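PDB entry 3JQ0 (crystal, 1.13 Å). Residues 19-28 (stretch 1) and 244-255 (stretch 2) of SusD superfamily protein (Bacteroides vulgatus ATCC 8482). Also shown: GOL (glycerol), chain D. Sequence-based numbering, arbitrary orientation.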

ATOM      1  N   LEU A  19      15.660  12.597   4.138  1.00  9.41           N
ATOM      2  CA  LEU A  19      14.811  12.280   2.967  1.00  8.93           C
ATOM      3  C   LEU A  19      13.875  11.136   3.314  1.00  8.00           C
ATOM      4  O   LEU A  19      12.682  11.141   2.984  1.00  8.86           O
ATOM      5  N   HIS A  20      14.415  10.109   3.934  1.00  9.11           N
ATOM      6  CA  HIS A  20      13.623   8.953   4.329  1.00  9.21           C
ATOM      7  C   HIS A  20      12.563   9.317   5.376  1.00  8.65           C
ATOM      8  O   HIS A  20      11.436   8.815   5.334  1.00  8.92           O
ATOM      9  N   ALA A  21      12.881  10.233   6.283  1.00  9.22           N
ATOM     10  CA  ALA A  21      11.899  10.733   7.244  1.00  8.84           C
ATOM     11  C   ALA A  21      10.808  11.524   6.554  1.00  8.35           C
ATOM     12  O   ALA A  21       9.623  11.401   6.907  1.00  7.83           O
ATOM     13  N   LEU A  22      11.140  12.311   5.518  1.00  8.69           N
ATOM     14  CA  LEU A  22      10.118  12.990   4.738  1.00  8.83           C
ATOM     15  C   LEU A  22       9.179  12.017   4.047  1.00  8.74           C
ATOM     16  O   LEU A  22       7.960  12.213   4.018  1.00  9.06           O
ATOM     17  N   LEU A  23       9.734  10.946   3.521  1.00  9.10           N
ATOM     18  CA  LEU A  23       8.909   9.936   2.869  1.00  9.55           C
ATOM     19  C   LEU A  23       7.973   9.294   3.896  1.00  8.63           C
ATOM     20  O   LEU A  23       6.802   9.066   3.627  1.00  9.28           O
ATOM     21  N   ARG A  24       8.506   9.007   5.092  1.00  7.83           N
ATOM     22  CA  ARG A  24       7.709   8.420   6.140  1.00  7.80           C
ATOM     23  C   ARG A  24       6.485   9.280   6.515  1.00  7.25           C
ATOM     24  O   ARG A  24       5.379   8.781   6.769  1.00  8.06           O
ATOM     25  N   GLU A  25       6.658  10.596   6.487  1.00  7.16           N
ATOM     26  CA  GLU A  25       5.517  11.464   6.782  1.00  7.29           C
ATOM     27  C   GLU A  25       4.386  11.289   5.804  1.00  7.63           C
ATOM     28  O   GLU A  25       3.234  11.596   6.150  1.00  9.23           O
ATOM     29  N   LYS A  26       4.664  10.823   4.594  1.00  7.91           N
ATOM     30  CA  LYS A  26       3.657  10.599   3.557  1.00  8.22           C
ATOM     31  C   LYS A  26       3.046   9.202   3.548  1.00  7.87           C
ATOM     32  O   LYS A  26       2.237   8.915   2.687  1.00  8.61           O
ATOM     33  N   SER A  27       3.404   8.386   4.526  1.00  7.94           N
ATOM     34  CA  SER A  27       2.858   7.009   4.644  1.00  8.58           C
ATOM     35  C   SER A  27       1.355   6.996   4.537  1.00  7.72           C
ATOM     36  O   SER A  27       0.781   6.188   3.794  1.00  7.66           O
ATOM     37  N   TYR A  28       0.716   7.839   5.344  1.00  7.32           N
ATOM     38  CA  TYR A  28      -0.725   7.910   5.351  1.00  7.53           C
ATOM     39  C   TYR A  28      -1.266   8.285   3.961  1.00  6.83           C
ATOM     40  O   TYR A  28      -2.196   7.654   3.449  1.00  7.18           O
ATOM     41  N   ILE A 244      11.070  -5.759   1.559  1.00  7.92           N
ATOM     42  CA  ILE A 244      11.936  -5.175   0.548  1.00  7.77           C
ATOM     43  C   ILE A 244      12.164  -3.696   0.882  1.00  8.12           C
ATOM     44  O   ILE A 244      13.318  -3.254   0.937  1.00  9.10           O
ATOM     45  N   PHE A 245      11.061  -2.968   1.129  1.00  7.31           N
ATOM     46  CA  PHE A 245      11.159  -1.581   1.594  1.00  7.61           C
ATOM     47  C   PHE A 245      10.031  -1.387   2.573  1.00  7.82           C
ATOM     48  O   PHE A 245       8.871  -1.672   2.272  1.00  7.80           O
ATOM     49  N   THR A 246      10.385  -0.986   3.781  1.00  7.61           N
ATOM     50  CA  THR A 246       9.431  -0.816   4.867  1.00  8.11           C
ATOM     51  C   THR A 246       9.706   0.500   5.591  1.00  8.58           C
ATOM     52  O   THR A 246      10.862   0.862   5.790  1.00 11.53           O
ATOM     53  N   ILE A 247       8.639   1.204   5.934  1.00  7.40           N
ATOM     54  CA  ILE A 247       8.751   2.481   6.636  1.00  7.48           C
ATOM     55  C   ILE A 247       8.950   2.203   8.124  1.00  7.53           C
ATOM     56  O   ILE A 247       8.092   1.605   8.775  1.00  7.94           O
ATOM     57  N   HIS A 248      10.102   2.607   8.665  1.00  7.83           N
ATOM     58  CA  HIS A 248      10.391   2.456  10.087  1.00  8.30           C
ATOM     59  C   HIS A 248       9.625   3.453  10.932  1.00  7.69           C
ATOM     60  O   HIS A 248       9.800   4.639  10.772  1.00  9.12           O
ATOM     61  N   ASN A 249       8.758   2.929  11.806  1.00  7.89           N
ATOM     62  CA  ASN A 249       8.117   3.716  12.852  1.00  7.43           C
ATOM     63  C   ASN A 249       8.644   3.196  14.194  1.00  7.87           C
ATOM     64  O   ASN A 249       9.238   2.127  14.278  1.00  8.59           O
ATOM     65  N   GLY A 250       8.453   3.979  15.244  1.00  9.09           N
ATOM     66  CA  GLY A 250       8.936   3.506  16.523  1.00  9.74           C
ATOM     67  C   GLY A 250       8.744   4.485  17.628  1.00 10.88           C
ATOM     68  O   GLY A 250       8.492   5.660  17.410  1.00 10.88           O
ATOM     69  N   LYS A 251       8.895   3.977  18.849  1.00 10.97           N
ATOM     70  CA  LYS A 251       8.773   4.767  20.059  1.00 13.68           C
ATOM     71  C   LYS A 251       9.761   5.950  20.007  1.00 14.68           C
ATOM     72  O   LYS A 251      10.929   5.804  19.681  1.00 15.35           O
ATOM     73  N   ASP A 252       9.265   7.144  20.251  1.00 16.80           N
ATOM     74  CA  ASP A 252      10.092   8.360  20.288  1.00 19.13           C
ATOM     75  C   ASP A 252      10.725   8.651  18.939  1.00 19.06           C
ATOM     76  O   ASP A 252      11.740   9.374  18.856  1.00 21.13           O
ATOM     77  N   GLU A 253      10.132   8.124  17.861  1.00 16.92           N
ATOM     78  CA  GLU A 253      10.575   8.425  16.496  1.00 16.21           C
ATOM     79  C   GLU A 253       9.406   8.836  15.605  1.00 15.74           C
ATOM     80  O   GLU A 253       9.380   9.957  15.087  1.00 17.48           O
ATOM     81  N   TYR A 254       8.438   7.952  15.406  1.00 12.58           N
ATOM     82  CA  TYR A 254       7.254   8.311  14.633  1.00 11.10           C
ATOM     83  C   TYR A 254       6.192   7.267  14.905  1.00  9.11           C
ATOM     84  O   TYR A 254       6.480   6.074  14.935  1.00  9.33           O
ATOM     85  N   GLU A 255       4.962   7.709  15.081  1.00  8.49           N
ATOM     86  CA  GLU A 255       3.849   6.766  15.198  1.00  8.15           C
ATOM     87  C   GLU A 255       3.466   6.316  13.795  1.00  7.89           C
ATOM     88  O   GLU A 255       3.562   7.102  12.848  1.00  8.53           O
TER

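The residues that touch lie at least 220 positions apart in sequence, and their contact centres on Arg-24, whose CA lies 6.1 Å from the CA of Ile-247. Leu-23, Arg-24 and Ser-27 of the first stretch and Phe-245, Ile-247 and Tyr-254 of the second point their CA-to-CB bonds toward the other stretch.

Arg-24 leaves its helix with chi1 and chi2 both t, then bends at chi3 (p, 68°). The extended part carries its methylenes across Ile-247, with Arg-24 CG 3.4 Å from Ile-247 CG2; farther out, Arg-24 CD passes 3.5 Å from Asn-249 OD1. The long side chain thus gives apolar contact near its root and polar contact at its tip. There Arg-24 NH1 donates to His-248 O at 2.9 Å, almost straight (172°); this carbonyl sits at the guanidinium edge, where the N-H bonds point. Tyr-254 CB covers one face, 3.4 Å from Arg-24 NE, while glycerol O2 lies over the opposite face.

Arg-24 NH1 also donates to water 1 (2.8 Å), which in turn donates to Glu-253 OE2 (2.5 Å). The other carboxylate oxygen, Glu-253 OE1, accepts from His-248 NE2 at 2.7 Å. With chi1 m and chi2 t, Glu-253 is placed to meet both partners.

Ile-247, with both chi angles m, also brings CG2 within 3.6 Å of Ser-27 OG. Ser-27 takes chi1 m, so that Ser-27 OG donates to Arg-24 O at 2.7 Å; a short hydroxyl side chain suits this place, just after Lys-26, because it can fold back onto the preceding turn. Water 3 donates to Ser-27 OG (2.9 Å) and Asn-249 OD1 (2.8 Å), bridging the stretches.

A more apolar patch forms around Phe-245, whose flat ring suits a buried place. Its chi1 t sends the ring toward the helix, where branched, apolar Leu-23 (chi1 t, chi2 p) brings CD2 to the ring edge, 3.9 Å from Phe-245 CZ. His-20 starts sideways, but its m rotamer brings CD2 within 4.3 Å of Phe-245 CE1, while both its ring nitrogens bond elsewhere in the structure.

Tyr-254, also t at chi1, has a ring long enough for OH to reach 3.5 Å from Glu-25 CA and meet water 2 (2.9 Å), which donates weakly to Glu-25 O (3.3 Å). Glycerol, probably from the crystallisation liquor, completes the interface: its O1 accepts from His-248 N (2.9 Å), and its O2 donates weakly to His-20 O (2.9 Å).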

ATOM      1  CB  LEU A  19      15.638  11.896   1.762  1.00  9.42           C
ATOM      2  CG  LEU A  19      16.488  13.014   1.191  1.00 10.84           C
ATOM      3  CD1 LEU A  19      17.282  12.465  -0.022  1.00 12.03           C
ATOM      4  CD2 LEU A  19      15.670  14.232   0.815  1.00 12.54           C
ATOM      5  CB  HIS A  20      14.524   7.793   4.753  1.00  8.66           C
ATOM      6  CG  HIS A  20      15.218   7.112   3.602  1.00  8.22           C
ATOM      7  ND1 HIS A  20      16.351   7.602   2.972  1.00  8.17           N
ATOM      8  CD2 HIS A  20      14.921   5.934   2.980  1.00  9.04           C
ATOM      9  CE1 HIS A  20      16.701   6.723   2.036  1.00  8.57           C
ATOM     10  NE2 HIS A  20      15.834   5.729   1.977  1.00  9.44           N
ATOM     11  CB  ALA A  21      12.599  11.569   8.348  1.00 10.03           C
ATOM     12  CB  LEU A  22      10.734  13.935   3.732  1.00  9.24           C
ATOM     13  CG  LEU A  22      11.453  15.186   4.270  1.00 10.55           C
ATOM     14  CD1 LEU A  22      12.188  15.899   3.131  1.00 13.33           C
ATOM     15  CD2 LEU A  22      10.446  16.129   4.986  1.00 12.59           C
ATOM     16  CB  LEU A  23       9.796   8.890   2.238  1.00 11.53           C
ATOM     17  CG  LEU A  23       9.309   8.107   1.125  1.00 14.40           C
ATOM     18  CD1 LEU A  23       9.009   9.040  -0.020  1.00 16.40           C
ATOM     19  CD2 LEU A  23      10.435   7.147   0.693  1.00 18.21           C
ATOM     20  CB  ARG A  24       8.560   8.182   7.391  1.00  7.54           C
ATOM     21  CG  ARG A  24       7.773   7.806   8.618  1.00  7.75           C
ATOM     22  CD  ARG A  24       8.665   7.358   9.745  1.00  8.25           C
ATOM     23  NE  ARG A  24       9.466   8.467  10.249  1.00  7.86           N
ATOM     24  CZ  ARG A  24      10.575   8.327  10.942  1.00  9.61           C
ATOM     25  NH1 ARG A  24      11.027   7.156  11.340  1.00 11.77           N
ATOM     26  NH2 ARG A  24      11.228   9.427  11.305  1.00 11.54           N
ATOM     27  CB  GLU A  25       5.919  12.934   6.765  1.00  8.43           C
ATOM     28  CG  GLU A  25       6.952  13.332   7.801  1.00  8.56           C
ATOM     29  CD  GLU A  25       7.150  14.804   7.828  1.00  8.77           C
ATOM     30  OE1 GLU A  25       7.512  15.409   6.774  1.00 10.70           O
ATOM     31  OE2 GLU A  25       6.881  15.442   8.866  1.00 11.18           O
ATOM     32  CB  LYS A  26       4.222  10.929   2.177  1.00 10.61           C
ATOM     33  CG  LYS A  26       4.067  12.464   1.874  1.00 15.08           C
ATOM     34  CD  LYS A  26       4.291  13.404   2.986  1.00 15.46           C
ATOM     35  CE  LYS A  26       3.952  14.833   2.715  1.00 22.29           C
ATOM     36  NZ  LYS A  26       4.509  15.745   3.737  1.00 20.68           N
ATOM     37  CB  SER A  27       3.189   6.482   6.096  1.00 11.22           C
ATOM     38  OG  SER A  27       4.487   6.214   6.351  1.00 12.14           O
ATOM     39  CB  TYR A  28      -1.185   8.888   6.435  1.00  8.28           C
ATOM     40  CG  TYR A  28      -2.679   9.068   6.501  1.00  7.86           C
ATOM     41  CD1 TYR A  28      -3.528   8.006   6.569  1.00  7.89           C
ATOM     42  CD2 TYR A  28      -3.220  10.344   6.543  1.00  9.33           C
ATOM     43  CE1 TYR A  28      -4.909   8.190   6.665  1.00 10.00           C
ATOM     44  CE2 TYR A  28      -4.554  10.560   6.641  1.00 10.34           C
ATOM     45  CZ  TYR A  28      -5.423   9.464   6.688  1.00  9.36           C
ATOM     46  OH  TYR A  28      -6.785   9.668   6.792  1.00 12.61           O
ATOM     47  CB  ILE A 244      11.332  -5.347  -0.880  1.00  8.05           C
ATOM     48  CG1 ILE A 244      11.190  -6.836  -1.244  1.00  9.62           C
ATOM     49  CG2 ILE A 244      12.173  -4.564  -1.895  1.00  9.31           C
ATOM     50  CD1 ILE A 244      10.135  -7.043  -2.323  1.00 10.29           C
ATOM     51  CB  PHE A 245      11.089  -0.578   0.451  1.00  7.78           C
ATOM     52  CG  PHE A 245      11.159   0.859   0.906  1.00  7.79           C
ATOM     53  CD1 PHE A 245      12.186   1.295   1.772  1.00  8.62           C
ATOM     54  CD2 PHE A 245      10.235   1.799   0.503  1.00  8.28           C
ATOM     55  CE1 PHE A 245      12.238   2.597   2.217  1.00 10.51           C
ATOM     56  CE2 PHE A 245      10.302   3.095   0.943  1.00  8.66           C
ATOM     57  CZ  PHE A 245      11.297   3.507   1.780  1.00 10.16           C
ATOM     58  CB  THR A 246       9.515  -2.055   5.815  1.00  8.80           C
ATOM     59  OG1 THR A 246       8.483  -1.950   6.784  1.00 10.36           O
ATOM     60  CG2 THR A 246      10.891  -2.232   6.479  1.00 11.70           C
ATOM     61  CB  ILE A 247       7.511   3.355   6.461  1.00  8.18           C
ATOM     62  CG1 ILE A 247       7.222   3.666   5.015  1.00 11.34           C
ATOM     63  CG2 ILE A 247       7.597   4.630   7.289  1.00  8.64           C
ATOM     64  CD1 ILE A 247       8.235   4.385   4.292  1.00 12.80           C
ATOM     65  CB  HIS A 248      11.879   2.622  10.353  1.00 10.01           C
ATOM     66  CG  HIS A 248      12.207   2.560  11.826  1.00  9.67           C
ATOM     67  ND1 HIS A 248      12.146   1.408  12.585  1.00 14.74           N
ATOM     68  CD2 HIS A 248      12.392   3.558  12.701  1.00 13.02           C
ATOM     69  CE1 HIS A 248      12.464   1.693  13.833  1.00 14.30           C
ATOM     70  NE2 HIS A 248      12.558   2.992  13.942  1.00 15.12           N
ATOM     71  CB  ASN A 249       6.600   3.621  12.754  1.00  7.74           C
ATOM     72  CG  ASN A 249       6.089   4.031  11.393  1.00  7.45           C
ATOM     73  OD1 ASN A 249       6.282   5.182  10.969  1.00  8.02           O
ATOM     74  ND2 ASN A 249       5.440   3.105  10.682  1.00  7.51           N
ATOM     75  CB  LYS A 251       9.068   3.860  21.261  1.00 15.16           C
ATOM     76  CG  LYS A 251       8.874   4.486  22.651  1.00 19.81           C
ATOM     77  CD  LYS A 251       9.420   3.542  23.741  1.00 22.89           C
ATOM     78  CE  LYS A 251       9.360   4.098  25.165  1.00 27.98           C
ATOM     79  NZ  LYS A 251       9.987   3.060  26.019  1.00 31.30           N
ATOM     80  CB  ASP A 252      11.161   8.311  21.422  1.00 21.13           C
ATOM     81  CG  ASP A 252      10.532   8.137  22.819  1.00 24.10           C
ATOM     82  OD1 ASP A 252       9.441   8.686  23.050  1.00 28.82           O
ATOM     83  OD2 ASP A 252      11.116   7.412  23.652  1.00 31.00           O
ATOM     84  CB  GLU A 253      11.264   7.245  15.892  1.00 16.20           C
ATOM     85  CG  GLU A 253      12.553   6.829  16.553  1.00 17.49           C
ATOM     86  CD  GLU A 253      13.153   5.639  15.837  1.00 18.35           C
ATOM     87  OE1 GLU A 253      12.709   4.500  16.152  1.00 20.21           O
ATOM     88  OE2 GLU A 253      14.045   5.857  14.959  1.00 22.97           O
ATOM     89  CB  TYR A 254       7.580   8.332  13.115  1.00 11.98           C
ATOM     90  CG  TYR A 254       6.704   9.210  12.320  1.00 10.85           C
ATOM     91  CD1 TYR A 254       6.875  10.602  12.395  1.00 12.19           C
ATOM     92  CD2 TYR A 254       5.766   8.714  11.416  1.00  9.65           C
ATOM     93  CE1 TYR A 254       6.101  11.466  11.698  1.00 12.45           C
ATOM     94  CE2 TYR A 254       4.998   9.607  10.670  1.00 10.13           C
ATOM     95  CZ  TYR A 254       5.173  10.977  10.819  1.00 11.20           C
ATOM     96  OH  TYR A 254       4.379  11.854  10.071  1.00 12.98           O
ATOM     97  CB  GLU A 255       2.655   7.472  15.880  1.00  8.98           C
ATOM     98  CG  GLU A 255       1.524   6.524  16.160  1.00  8.46           C
ATOM     99  CD  GLU A 255       0.310   7.119  16.839  1.00  8.09           C
ATOM    100  OE1 GLU A 255       0.349   8.277  17.281  1.00  8.98           O
ATOM    101  OE2 GLU A 255      -0.723   6.387  16.860  1.00  8.20           O
TER
HETATM  102  C1  GOL D   3      11.806   5.199   6.833  1.00 22.67           C
HETATM  103  O1  GOL D   3      12.108   3.886   7.080  1.00 14.24           O
HETATM  104  C2  GOL D   3      12.172   6.044   8.021  1.00 24.49           C
HETATM  105  O2  GOL D   3      12.042   7.410   7.788  1.00 30.43           O
HETATM  106  C3  GOL D   3      13.600   5.837   8.505  1.00 29.64           C
HETATM  107  O3  GOL D   3      14.483   5.365   7.511  1.00 32.57           O
HETATM  108  O   HOH W   1      13.484   6.807  12.708  1.00 22.01           O
HETATM  109  O   HOH W   2       1.630  12.007   9.028  0.51 15.24           O
HETATM  110  O   HOH W   3       4.252   5.380   9.067  1.00  7.91           O